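Nitroreductase family protein (Clostridium novyi, PDB 3G14) probably works as an oxidoreductase of the nitroreductase family, whose members are generally FMN-dependent enzymes. Local coordinates at residues B[21-26]-B[118-123]; B[28-33]-B[109-114]; B[56-61]-B[74-79]; B[63-68]-B[127-132]. All coordinates share one frame; numbering follows the deposited sequence. Where two conformers were deposited one is given.

In the fold
Interactions 1 and 2 share helix 24-35 and adjoin: Glu118 of the first reaches a weak, long ion pair with Lys29 of the second. Interaction 2 is the buried one of the two, largely apolar between helices and backed by the second subunit, whereas interaction 1 lies at the surface and turns on a tyrosine and a water. Interactions 3 and 4 lie across the chain's centre from interaction 2, their centres about 12 Å apart, and meet where Val75 packs on Ile64. The former is a buried helix pair that encloses a lysine; the latter, partly buried, joins loops by backbone bonds and, like interaction 2, touches the second subunit. Ile22 on Pro79 connects interactions 1 and 3.

Interaction 1. Residues B[21-26]-B[118-123]; sequences AIDRDK and EGYGTC
The ring of Tyr120 is held between Ile22 and its own chain. Over one face sits CD1 of Ile22, 3.9 Å from the ring centroid and 16° off the ring normal, a CH-pi contact displaced toward the CE1 side of the rim. The opposite face carries the carbonyl O of Glu118, also above the rim. At the edge, near the ring plane, CB of Lys26 lies 3.8 Å from Tyr120 CE2, and a water sits in plane beside the hydroxyl. CG of Tyr120 is anti to its carbonyl carbon (chi1 -62°), from where the ring projects across to residues 21-26. There its hydroxyl accepts from Asp23 N at 2.8 Å, with the N-H aimed almost straight at Tyr120 OH (178°). The water lies 2.7 Å from the same OH and donates to Ala21 O, tying a second point of the loop to the phenol. Asp23 is the N-cap residue of helix 24-35, though its carboxylate makes no capping bond; the bond from its N-H to the tyrosine holds the backbone where that helix starts. On the other side, helix 99-117 ends in a Schellman motif at Gly119, which has positive phi and passes the chain on to Tyr120. Lys26 crosses the tyrosine at about a right angle, its CD 3.6 Å from Glu118 O and equally near Tyr120 OH. Its ammonium turns back to Asp23 OD2 in a long salt bridge of 3.6 Å between NZ and OD2. Leu151, from strand 144-151, touches both Ile22 and Tyr120.

Interaction 2. Residues B[28-33]-B[109-114]; sequences LKIIDM and EHIVLG. With ACT (acetate ion), chain G.
Ile30 and Met33 of helix 24-35 pack against His110, Ile111 and Gly114 of helix 99-117 in a roughly antiparallel helix pair, the segment axes 8.0 Å apart at 142°. Contact is tight at Gly114, where the absence of a side chain lets the helices come together: CA of Ile30 and CA of Gly114 are 5.0 Å apart. Ile30 lays its CG1 against the Gly114 carbonyl carbon, while its CG2, anti to the backbone N, reaches to 3.4 Å from Ile111 O. Met33, deposited as selenomethionine, sets its SE 3.7 Å from Gly114 CA. On the flank away from Met33, Ile31 and Ile111 lie side by side in the conformer given, pointing the same way. The polar link is His110 ND1, which donates to Met33 O at 3.0 Å; the oxygen lies near the ring plane, but the donor stands 51° out of the carbonyl plane. Beyond the pair, Lys29 NZ binds an acetate, probably from the crystallisation liquor. His110 NE2 is hydrogen-bonded to Glu109 of the second subunit, and that pairing is returned across the interface. With ND1 a donor and NE2 facing a carboxylate, the imidazole is fixed at both nitrogens and may carry some positive character.

Interaction 3. Residues B[56-61]-B[74-79]; sequences LKLDIA and AVLNSP
Lys57 of helix 54-63 and Leu76 of helix 70-77 bring their backbones closest, CA to CA 5.6 Å, and the chain then leaves the second helix to run past the lysine tip through Ser78 and Pro79. Val75 points its CG1, anti to the backbone N, at helix 54-63, where it meets Lys57 O at 3.4 Å. CG2 of Ile60 touches the same methyl, the two side chains crossing at about a right angle. CD2 of Leu76 settles 3.7 Å from Ala61 CB and also rests against Leu58. Lys57 runs extended beyond CG, its CD 3.4 Å from Val75 O, and delivers NZ to the backbone carbonyls: 2.9 Å to Ser78 O, in the plane of that carbonyl, and 3.0 Å to Pro79 O, a weak bond. A water accepts from NZ and donates to Leu76 O. Ser78 OG donates to Ala74 O, which ties the turn back onto its helix. Leu148 of strand 144-151 backs both Ile60 and Val75. The largely buried ammonium is thus gripped by two carbonyls and a water near the C-terminal end of helix 70-77, whose partial negative charge would be expected to favour the charged form.

Interaction 4. Residues B[63-68]-B[127-132]; sequences AIENKT and AFNENK
Glu65 stretches over the backbone of Phe128 and Asn129. Its CB lies 4.1 Å from Ala127 O, and CG, anti to the carbonyl carbon of Glu65 (chi1 -69°), moves on toward Asn129 N and Phe128 CA. The chain stays extended, bringing CD to 3.4 Å from Asn129 N. At the tip the two oxygens part: OE1 faces the carbonyl of Phe128, 3.4 Å from its C atom, with its O no farther away though both are acceptors, while OE2 rests 3.5 Å from Asn129 CB. The planes of the Glu65 carboxylate and the Asn129 side-chain amide are turned 47° apart. Beneath this side chain runs a single beta bridge, with Ile64 and Phe128 as a non-hydrogen-bonded antiparallel pair flanked by two backbone bonds. Glu65 N donates to Ala127 O at 3.0 Å, and Asn129 N to Ala63 O at 2.8 Å. The bridge joins the end of helix 54-63 to the start of helix 130-137, where Asn129 is the N-cap: its OD1 takes the Lys132 N-H, from above the side-chain amide plane. CB of Phe128 comes 3.4 Å from Ala63 O. Alongside, CB of Ala63 packs on CB of Lys132, while one water bridges Asn66 OD1 and Ala127 N. Phe128 O is hydrogen-bonded to Ser95 of the second subunit, and Glu65 packs on that same serine.

Interaction 1. Residues B[21-26]-B[118-123]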
loop_
_atom_site.group_PDB
_atom_site.type_symbol
_atom_site.label_atom_id
_atom_site.label_comp_id
_atom_site.label_asym_id
_atom_site.label_seq_id
_atom_site.Cartn_x
_atom_site.Cartn_y
_atom_site.Cartn_z
ATOM N N ALA B 21 22.032 15.778 -2.406
ATOM C CA ALA B 21 22.150 14.462 -1.778
ATOM C C ALA B 21 21.081 14.198 -0.698
ATOM O O ALA B 21 20.703 15.088 0.066
ATOM C CB ALA B 21 23.528 14.309 -1.174
ATOM N N ILE B 22 20.671 12.947 -0.609
ATOM C CA ILE B 22 19.710 12.480 0.396
ATOM C C ILE B 22 20.411 12.431 1.726
ATOM O O ILE B 22 21.559 12.012 1.785
ATOM C CB ILE B 22 19.198 11.054 0.056
ATOM C CG1 ILE B 22 18.535 11.029 -1.335
ATOM C CG2 ILE B 22 18.282 10.506 1.177
ATOM C CD1 ILE B 22 17.330 11.896 -1.486
ATOM N N ASP B 23 19.738 12.864 2.791
ATOM C CA ASP B 23 20.309 12.761 4.137
ATOM C C ASP B 23 20.182 11.329 4.634
ATOM O O ASP B 23 19.076 10.789 4.665
ATOM C CB ASP B 23 19.595 13.717 5.096
ATOM C CG ASP B 23 19.959 15.187 4.860
ATOM O OD1 ASP B 23 21.089 15.467 4.391
ATOM O OD2 ASP B 23 19.118 16.069 5.169
ATOM N N ARG B 24 21.296 10.716 5.049
ATOM C CA ARG B 24 21.302 9.289 5.414
ATOM C C ARG B 24 20.284 8.959 6.514
ATOM O O ARG B 24 19.593 7.934 6.456
ATOM C CB ARG B 24 22.715 8.865 5.861
ATOM C CG ARG B 24 22.862 7.373 6.169
ATOM C CD ARG B 24 24.330 6.979 6.352
ATOM N NE ARG B 24 24.478 5.526 6.481
ATOM C CZ ARG B 24 24.279 4.852 7.614
ATOM N NH1 ARG B 24 23.930 5.482 8.733
ATOM N NH2 ARG B 24 24.434 3.539 7.641
ATOM N N ASP B 25 20.208 9.826 7.525
ATOM C CA ASP B 25 19.285 9.636 8.641
ATOM C C ASP B 25 17.819 9.668 8.156
ATOM O O ASP B 25 16.980 8.863 8.599
ATOM C CB ASP B 25 19.511 10.714 9.691
ATOM C CG ASP B 25 19.028 12.086 9.238
ATOM O OD1 ASP B 25 19.579 12.609 8.230
ATOM O OD2 ASP B 25 18.076 12.620 9.873
ATOM N N LYS B 26 17.521 10.590 7.239
ATOM C CA LYS B 26 16.167 10.686 6.681
ATOM C C LYS B 26 15.831 9.441 5.876
ATOM O O LYS B 26 14.760 8.883 6.043
ATOM C CB LYS B 26 15.990 11.936 5.824
ATOM C CG LYS B 26 16.064 13.292 6.558
ATOM C CD LYS B 26 15.460 14.377 5.659
ATOM C CE LYS B 26 15.855 15.793 6.027
ATOM N NZ LYS B 26 16.263 15.931 7.416
ATOM N N GLU B 118 9.595 13.557 4.744
ATOM C CA GLU B 118 11.001 13.982 4.902
ATOM C C GLU B 118 11.430 15.034 3.867
ATOM O O GLU B 118 12.583 15.463 3.859
ATOM C CB GLU B 118 11.946 12.766 4.848
ATOM C CG GLU B 118 11.727 11.689 5.924
ATOM C CD GLU B 118 11.855 12.163 7.354
ATOM O OE1 GLU B 118 12.535 13.168 7.592
ATOM O OE2 GLU B 118 11.282 11.483 8.243
ATOM N N GLY B 119 10.497 15.467 3.019
ATOM C CA GLY B 119 10.739 16.565 2.096
ATOM C C GLY B 119 11.306 16.119 0.771
ATOM O O GLY B 119 11.933 16.920 0.051
ATOM N N TYR B 120 11.072 14.842 0.455
ATOM C CA TYR B 120 11.535 14.224 -0.778
ATOM C C TYR B 120 10.379 13.839 -1.698
ATOM O O TYR B 120 9.333 13.396 -1.252
ATOM C CB TYR B 120 12.400 12.988 -0.471
ATOM C CG TYR B 120 13.676 13.286 0.304
ATOM C CD1 TYR B 120 14.551 14.282 -0.112
ATOM C CD2 TYR B 120 14.005 12.542 1.434
ATOM C CE1 TYR B 120 15.719 14.551 0.606
ATOM C CE2 TYR B 120 15.172 12.793 2.162
ATOM C CZ TYR B 120 16.023 13.804 1.746
ATOM O OH TYR B 120 17.174 14.048 2.460
ATOM N N GLY B 121 10.606 14.004 -2.994
ATOM C CA GLY B 121 9.713 13.540 -4.037
ATOM C C GLY B 121 9.949 12.064 -4.395
ATOM O O GLY B 121 11.044 11.545 -4.255
ATOM N N THR B 122 8.883 11.425 -4.879
ATOM C CA THR B 122 8.927 10.061 -5.391
ATOM C C THR B 122 8.012 9.956 -6.611
ATOM O O THR B 122 7.267 10.888 -6.951
ATOM C CB THR B 122 8.415 9.044 -4.339
ATOM O OG1 THR B 122 7.187 9.534 -3.808
ATOM C CG2 THR B 122 9.425 8.836 -3.223
ATOM N N CYS B 123 8.084 8.819 -7.283
ATOM C CA CYS B 123 7.183 8.558 -8.389
ATOM C C CYS B 123 7.065 7.065 -8.553
ATOM O O CYS B 123 8.051 6.400 -8.812
ATOM C CB CYS B 123 7.713 9.200 -9.676
ATOM S SG CYS B 123 6.564 9.066 -11.058
HETATM O O HOH W 1 18.480 16.115 1.247
#

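Interaction 2. Residues B[28-33]-B[109-114]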
loop_
_atom_site.group_PDB
_atom_site.type_symbol
_atom_site.label_atom_id
_atom_site.label_comp_id
_atom_site.label_asym_id
_atom_site.label_seq_id
_atom_site.Cartn_x
_atom_site.Cartn_y
_atom_site.Cartn_z
ATOM N N LEU B 28 17.067 6.435 6.363
ATOM C CA LEU B 28 16.857 5.297 7.220
ATOM C C LEU B 28 15.506 5.393 7.963
ATOM O O LEU B 28 14.906 4.365 8.239
ATOM C CB LEU B 28 18.046 5.046 8.131
ATOM C CG LEU B 28 19.352 4.678 7.398
ATOM C CD1 LEU B 28 20.488 4.603 8.397
ATOM C CD2 LEU B 28 19.252 3.355 6.607
ATOM N N LYS B 29 15.020 6.609 8.229
ATOM C CA LYS B 29 13.666 6.817 8.803
ATOM C C LYS B 29 12.560 6.375 7.822
ATOM O O LYS B 29 11.600 5.740 8.219
ATOM C CB LYS B 29 13.432 8.273 9.224
ATOM C CG LYS B 29 14.110 8.665 10.533
ATOM C CD LYS B 29 13.596 10.036 11.063
ATOM C CE LYS B 29 14.384 11.213 10.482
ATOM N NZ LYS B 29 13.713 12.549 10.660
ATOM N N ILE B 30 12.725 6.695 6.541
ATOM C CA ILE B 30 11.809 6.219 5.475
ATOM C C ILE B 30 11.767 4.674 5.459
ATOM O O ILE B 30 10.684 4.042 5.436
ATOM C CB ILE B 30 12.245 6.831 4.116
ATOM C CG1 ILE B 30 12.108 8.366 4.179
ATOM C CG2 ILE B 30 11.443 6.244 2.950
ATOM C CD1 ILE B 30 12.870 9.110 3.063
ATOM N N ILE B 31 12.947 4.039 5.484
ATOM C CA ILE B 31 12.976 2.584 5.477
ATOM C C ILE B 31 12.314 2.005 6.746
ATOM O O ILE B 31 11.602 0.997 6.702
ATOM C CB ILE B 31 14.406 2.007 5.270
ATOM C CG1 ILE B 31 15.031 2.527 3.953
ATOM C CG2 ILE B 31 14.342 0.454 5.219
ATOM C CD1 ILE B 31 14.237 2.233 2.629
ATOM N N ASP B 32 12.583 2.616 7.899
ATOM C CA ASP B 32 11.922 2.246 9.140
ATOM C C ASP B 32 10.391 2.304 9.041
ATOM O O ASP B 32 9.703 1.407 9.509
ATOM C CB ASP B 32 12.382 3.152 10.277
ATOM C CG ASP B 32 11.811 2.732 11.597
ATOM O OD1 ASP B 32 12.144 1.623 12.072
ATOM O OD2 ASP B 32 11.017 3.503 12.143
HETATM N N MSE B 33 9.871 3.338 8.397
HETATM C CA MSE B 33 8.427 3.396 8.155
HETATM C C MSE B 33 7.944 2.183 7.363
HETATM O O MSE B 33 6.937 1.610 7.700
HETATM C CB MSE B 33 8.046 4.730 7.533
HETATM C CG MSE B 33 8.310 5.867 8.581
HETATM SE SE MSE B 33 7.800 7.598 7.905
HETATM C CE MSE B 33 9.436 8.561 8.352
ATOM N N GLU B 109 4.203 2.014 -0.269
ATOM C CA GLU B 109 3.462 3.269 -0.021
ATOM C C GLU B 109 3.965 3.936 1.282
ATOM O O GLU B 109 3.904 5.180 1.406
ATOM C CB GLU B 109 1.943 3.051 -0.007
ATOM C CG GLU B 109 1.102 4.335 0.067
ATOM C CD GLU B 109 1.305 5.286 -1.110
ATOM O OE1 GLU B 109 2.132 4.940 -2.012
ATOM O OE2 GLU B 109 0.658 6.361 -1.111
ATOM N N HIS B 110 4.437 3.142 2.254
ATOM C CA HIS B 110 5.096 3.707 3.434
ATOM C C HIS B 110 6.390 4.450 3.026
ATOM O O HIS B 110 6.680 5.537 3.553
ATOM C CB HIS B 110 5.365 2.628 4.529
ATOM C CG HIS B 110 4.147 2.239 5.319
ATOM N ND1 HIS B 110 4.189 1.964 6.676
ATOM C CD2 HIS B 110 2.871 2.004 4.930
ATOM C CE1 HIS B 110 2.969 1.641 7.090
ATOM N NE2 HIS B 110 2.159 1.643 6.052
ATOM N N ILE B 111 7.137 3.875 2.075
ATOM C CA ILE B 111 8.360 4.538 1.517
ATOM C C ILE B 111 7.970 5.880 0.919
ATOM O O ILE B 111 8.543 6.937 1.253
ATOM C CB ILE B 111 9.021 3.701 0.390
ATOM C CG1 ILE B 111 9.507 2.332 0.906
ATOM C CG2 ILE B 111 10.192 4.481 -0.266
ATOM C CD1 ILE B 111 10.698 2.398 1.807
ATOM N N VAL B 112 6.982 5.817 0.028
ATOM C CA VAL B 112 6.501 6.992 -0.712
ATOM C C VAL B 112 5.969 8.077 0.229
ATOM O O VAL B 112 6.370 9.250 0.148
ATOM C CB VAL B 112 5.468 6.560 -1.808
ATOM C CG1 VAL B 112 4.599 7.749 -2.289
ATOM C CG2 VAL B 112 6.181 5.838 -2.957
ATOM N N LEU B 113 5.077 7.700 1.141
ATOM C CA LEU B 113 4.572 8.691 2.078
ATOM C C LEU B 113 5.648 9.203 3.045
ATOM O O LEU B 113 5.698 10.400 3.399
ATOM C CB LEU B 113 3.383 8.128 2.832
ATOM C CG LEU B 113 2.151 7.832 2.011
ATOM C CD1 LEU B 113 1.190 7.055 2.887
ATOM C CD2 LEU B 113 1.508 9.159 1.430
ATOM N N GLY B 114 6.519 8.312 3.490
ATOM C CA GLY B 114 7.617 8.725 4.341
ATOM C C GLY B 114 8.580 9.692 3.656
ATOM O O GLY B 114 9.021 10.672 4.269
HETATM C C ACT G . 9.905 12.811 11.346
HETATM O O ACT G . 8.950 13.082 10.590
HETATM O OXT ACT G . 10.948 12.454 10.771
HETATM C CH3 ACT G . 9.816 12.874 12.843
#

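Interaction 3. Residues B[56-61]-B[74-79]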
loop_
_atom_site.group_PDB
_atom_site.type_symbol
_atom_site.label_atom_id
_atom_site.label_comp_id
_atom_site.label_asym_id
_atom_site.label_seq_id
_atom_site.Cartn_x
_atom_site.Cartn_y
_atom_site.Cartn_z
ATOM N N LEU B 56 24.097 2.123 -12.805
ATOM C CA LEU B 56 22.887 1.340 -12.519
ATOM C C LEU B 56 21.592 2.149 -12.773
ATOM O O LEU B 56 20.578 1.606 -13.237
ATOM C CB LEU B 56 22.944 0.753 -11.092
ATOM C CG LEU B 56 24.162 -0.153 -10.815
ATOM C CD1 LEU B 56 24.157 -0.684 -9.356
ATOM C CD2 LEU B 56 24.231 -1.305 -11.826
ATOM N N LYS B 57 21.614 3.446 -12.484
ATOM C CA LYS B 57 20.460 4.314 -12.827
ATOM C C LYS B 57 20.195 4.279 -14.309
ATOM O O LYS B 57 19.041 4.223 -14.759
ATOM C CB LYS B 57 20.721 5.761 -12.402
ATOM C CG LYS B 57 20.784 5.967 -10.919
ATOM C CD LYS B 57 21.028 7.429 -10.637
ATOM C CE LYS B 57 21.522 7.652 -9.293
ATOM N NZ LYS B 57 21.958 9.056 -9.162
ATOM N N LEU B 58 21.282 4.348 -15.077
ATOM C CA LEU B 58 21.200 4.293 -16.531
ATOM C C LEU B 58 20.587 2.951 -16.966
ATOM O O LEU B 58 19.694 2.928 -17.800
ATOM C CB LEU B 58 22.582 4.554 -17.179
ATOM C CG LEU B 58 22.695 4.396 -18.703
ATOM C CD1 LEU B 58 21.663 5.299 -19.394
ATOM C CD2 LEU B 58 24.118 4.689 -19.222
ATOM N N ASP B 59 21.031 1.848 -16.367
ATOM C CA ASP B 59 20.442 0.519 -16.661
ATOM C C ASP B 59 18.938 0.509 -16.363
ATOM O O ASP B 59 18.133 0.006 -17.158
ATOM C CB ASP B 59 21.066 -0.586 -15.800
ATOM C CG ASP B 59 22.500 -0.946 -16.192
ATOM O OD1 ASP B 59 22.917 -0.720 -17.346
ATOM O OD2 ASP B 59 23.200 -1.466 -15.298
ATOM N N ILE B 60 18.565 1.076 -15.213
ATOM C CA ILE B 60 17.140 1.117 -14.828
ATOM C C ILE B 60 16.354 1.993 -15.796
ATOM O O ILE B 60 15.277 1.608 -16.286
ATOM C CB ILE B 60 16.929 1.568 -13.368
ATOM C CG1 ILE B 60 17.558 0.554 -12.393
ATOM C CG2 ILE B 60 15.445 1.765 -13.087
ATOM C CD1 ILE B 60 17.636 1.066 -10.994
ATOM N N ALA B 61 16.896 3.176 -16.108
ATOM C CA ALA B 61 16.275 4.109 -17.074
ATOM C C ALA B 61 15.996 3.431 -18.408
ATOM O O ALA B 61 14.909 3.592 -18.979
ATOM C CB ALA B 61 17.192 5.330 -17.290
ATOM N N ALA B 74 13.516 10.736 -14.567
ATOM C CA ALA B 74 13.426 10.916 -13.102
ATOM C C ALA B 74 14.495 10.016 -12.401
ATOM O O ALA B 74 15.203 10.442 -11.478
ATOM C CB ALA B 74 12.006 10.578 -12.575
ATOM N N VAL B 75 14.653 8.804 -12.900
ATOM C CA VAL B 75 15.656 7.881 -12.387
ATOM C C VAL B 75 17.079 8.373 -12.709
ATOM O O VAL B 75 17.985 8.266 -11.880
ATOM C CB VAL B 75 15.458 6.430 -12.934
ATOM C CG1 VAL B 75 16.703 5.553 -12.604
ATOM C CG2 VAL B 75 14.138 5.757 -12.322
ATOM N N LEU B 76 17.283 8.915 -13.915
ATOM C CA LEU B 76 18.606 9.428 -14.280
ATOM C C LEU B 76 19.002 10.619 -13.418
ATOM O O LEU B 76 20.166 10.778 -13.042
ATOM C CB LEU B 76 18.681 9.835 -15.741
ATOM C CG LEU B 76 18.594 8.734 -16.814
ATOM C CD1 LEU B 76 18.454 9.399 -18.212
ATOM C CD2 LEU B 76 19.814 7.828 -16.747
ATOM N N ASN B 77 18.033 11.470 -13.170
ATOM C CA ASN B 77 18.293 12.826 -12.686
ATOM C C ASN B 77 18.041 13.024 -11.209
ATOM O O ASN B 77 18.103 14.140 -10.753
ATOM C CB ASN B 77 17.484 13.833 -13.512
ATOM C CG ASN B 77 17.884 13.813 -14.987
ATOM O OD1 ASN B 77 19.044 13.546 -15.317
ATOM N ND2 ASN B 77 16.933 14.105 -15.871
ATOM N N SER B 78 17.777 11.957 -10.460
ATOM C CA SER B 78 17.647 12.011 -8.995
ATOM C C SER B 78 18.874 11.386 -8.303
ATOM O O SER B 78 19.537 10.562 -8.900
ATOM C CB SER B 78 16.401 11.273 -8.527
ATOM O OG SER B 78 16.317 9.962 -9.077
ATOM N N PRO B 79 19.132 11.732 -7.028
ATOM C CA PRO B 79 20.333 11.114 -6.379
ATOM C C PRO B 79 20.289 9.589 -6.192
ATOM O O PRO B 79 21.338 8.956 -6.200
ATOM C CB PRO B 79 20.462 11.863 -5.039
ATOM C CG PRO B 79 19.070 12.389 -4.768
ATOM C CD PRO B 79 18.463 12.699 -6.141
HETATM O O HOH W 2 21.811 11.535 -11.120
#

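Interaction 4. Residues B[63-68]-B[127-132]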
loop_
_atom_site.group_PDB
_atom_site.type_symbol
_atom_site.label_atom_id
_atom_site.label_comp_id
_atom_site.label_asym_id
_atom_site.label_seq_id
_atom_site.Cartn_x
_atom_site.Cartn_y
_atom_site.Cartn_z
ATOM N N ALA B 63 15.508 0.270 -18.932
ATOM C CA ALA B 63 14.546 -0.843 -18.738
ATOM C C ALA B 63 13.075 -0.397 -18.623
ATOM O O ALA B 63 12.176 -1.187 -18.822
ATOM C CB ALA B 63 14.945 -1.668 -17.487
ATOM N N ILE B 64 12.849 0.843 -18.245
ATOM C CA ILE B 64 11.520 1.382 -18.074
ATOM C C ILE B 64 10.730 1.415 -19.401
ATOM O O ILE B 64 11.278 1.751 -20.455
ATOM C CB ILE B 64 11.567 2.749 -17.324
ATOM C CG1 ILE B 64 12.053 2.548 -15.907
ATOM C CG2 ILE B 64 10.188 3.399 -17.346
ATOM C CD1 ILE B 64 12.398 3.844 -15.139
ATOM N N GLU B 65 9.488 0.940 -19.351
ATOM C CA GLU B 65 8.647 0.765 -20.538
ATOM C C GLU B 65 7.399 1.661 -20.519
ATOM O O GLU B 65 6.290 1.179 -20.440
ATOM C CB GLU B 65 8.264 -0.695 -20.673
ATOM C CG GLU B 65 9.448 -1.585 -21.028
ATOM C CD GLU B 65 9.157 -3.079 -20.960
ATOM O OE1 GLU B 65 8.183 -3.507 -20.282
ATOM O OE2 GLU B 65 9.957 -3.811 -21.577
ATOM N N ASN B 66 7.601 2.961 -20.525
ATOM C CA ASN B 66 6.512 3.928 -20.482
ATOM C C ASN B 66 6.378 4.539 -21.847
ATOM O O ASN B 66 7.286 4.461 -22.665
ATOM C CB ASN B 66 6.766 5.025 -19.412
ATOM C CG ASN B 66 6.501 4.569 -17.986
ATOM O OD1 ASN B 66 6.193 3.379 -17.673
ATOM N ND2 ASN B 66 6.584 5.518 -17.085
ATOM N N LYS B 67 5.245 5.177 -22.106
ATOM C CA LYS B 67 5.013 5.853 -23.374
ATOM C C LYS B 67 5.954 7.042 -23.514
ATOM O O LYS B 67 6.448 7.312 -24.609
ATOM C CB LYS B 67 3.542 6.325 -23.430
ATOM C CG LYS B 67 2.898 6.300 -24.769
ATOM C CD LYS B 67 1.441 6.734 -24.644
ATOM C CE LYS B 67 0.524 5.652 -24.031
ATOM N NZ LYS B 67 -0.921 6.007 -24.292
ATOM N N THR B 68 6.187 7.772 -22.413
ATOM C CA THR B 68 7.059 8.962 -22.440
ATOM C C THR B 68 8.338 8.698 -21.662
ATOM O O THR B 68 8.382 7.781 -20.871
ATOM C CB THR B 68 6.371 10.200 -21.850
ATOM O OG1 THR B 68 6.274 10.090 -20.435
ATOM C CG2 THR B 68 4.983 10.346 -22.420
ATOM N N ALA B 127 6.185 -0.330 -14.588
ATOM C CA ALA B 127 6.312 -0.876 -15.969
ATOM C C ALA B 127 7.765 -0.849 -16.454
ATOM O O ALA B 127 8.324 0.212 -16.716
ATOM C CB ALA B 127 5.442 -0.080 -16.946
ATOM N N PHE B 128 8.359 -2.033 -16.577
ATOM C CA PHE B 128 9.760 -2.158 -16.948
ATOM C C PHE B 128 10.017 -3.568 -17.433
ATOM O O PHE B 128 9.240 -4.500 -17.159
ATOM C CB PHE B 128 10.716 -1.806 -15.789
ATOM C CG PHE B 128 10.216 -2.234 -14.413
ATOM C CD1 PHE B 128 10.138 -3.584 -14.061
ATOM C CD2 PHE B 128 9.836 -1.277 -13.487
ATOM C CE1 PHE B 128 9.668 -3.973 -12.790
ATOM C CE2 PHE B 128 9.368 -1.640 -12.227
ATOM C CZ PHE B 128 9.291 -2.987 -11.880
ATOM N N ASN B 129 11.087 -3.697 -18.185
ATOM C CA ASN B 129 11.695 -4.998 -18.509
ATOM C C ASN B 129 12.348 -5.522 -17.223
ATOM O O ASN B 129 13.450 -5.129 -16.824
ATOM C CB ASN B 129 12.697 -4.855 -19.618
ATOM C CG ASN B 129 13.322 -6.184 -20.035
ATOM O OD1 ASN B 129 13.483 -7.111 -19.233
ATOM N ND2 ASN B 129 13.656 -6.284 -21.304
ATOM N N GLU B 130 11.604 -6.381 -16.546
ATOM C CA GLU B 130 12.028 -6.873 -15.265
ATOM C C GLU B 130 13.359 -7.645 -15.347
ATOM O O GLU B 130 14.179 -7.572 -14.436
ATOM C CB GLU B 130 10.924 -7.781 -14.714
ATOM C CG GLU B 130 11.188 -8.298 -13.341
ATOM C CD GLU B 130 10.001 -9.056 -12.761
ATOM O OE1 GLU B 130 9.024 -9.320 -13.488
ATOM O OE2 GLU B 130 10.072 -9.427 -11.586
ATOM N N ASN B 131 13.556 -8.417 -16.423
ATOM C CA ASN B 131 14.785 -9.185 -16.550
ATOM C C ASN B 131 16.006 -8.293 -16.583
ATOM O O ASN B 131 17.063 -8.629 -16.009
ATOM C CB ASN B 131 14.754 -10.033 -17.815
ATOM C CG ASN B 131 13.804 -11.206 -17.709
ATOM O OD1 ASN B 131 13.462 -11.673 -16.618
ATOM N ND2 ASN B 131 13.414 -11.722 -18.851
ATOM N N LYS B 132 15.861 -7.158 -17.263
ATOM C CA LYS B 132 16.947 -6.211 -17.364
ATOM C C LYS B 132 17.260 -5.604 -16.015
ATOM O O LYS B 132 18.445 -5.390 -15.710
ATOM C CB LYS B 132 16.687 -5.135 -18.434
ATOM C CG LYS B 132 16.950 -5.661 -19.852
ATOM C CD LYS B 132 18.463 -5.791 -20.127
ATOM C CE LYS B 132 18.830 -6.940 -21.081
ATOM N NZ LYS B 132 20.337 -7.040 -21.276
HETATM O O HOH W 3 5.354 2.624 -14.783
#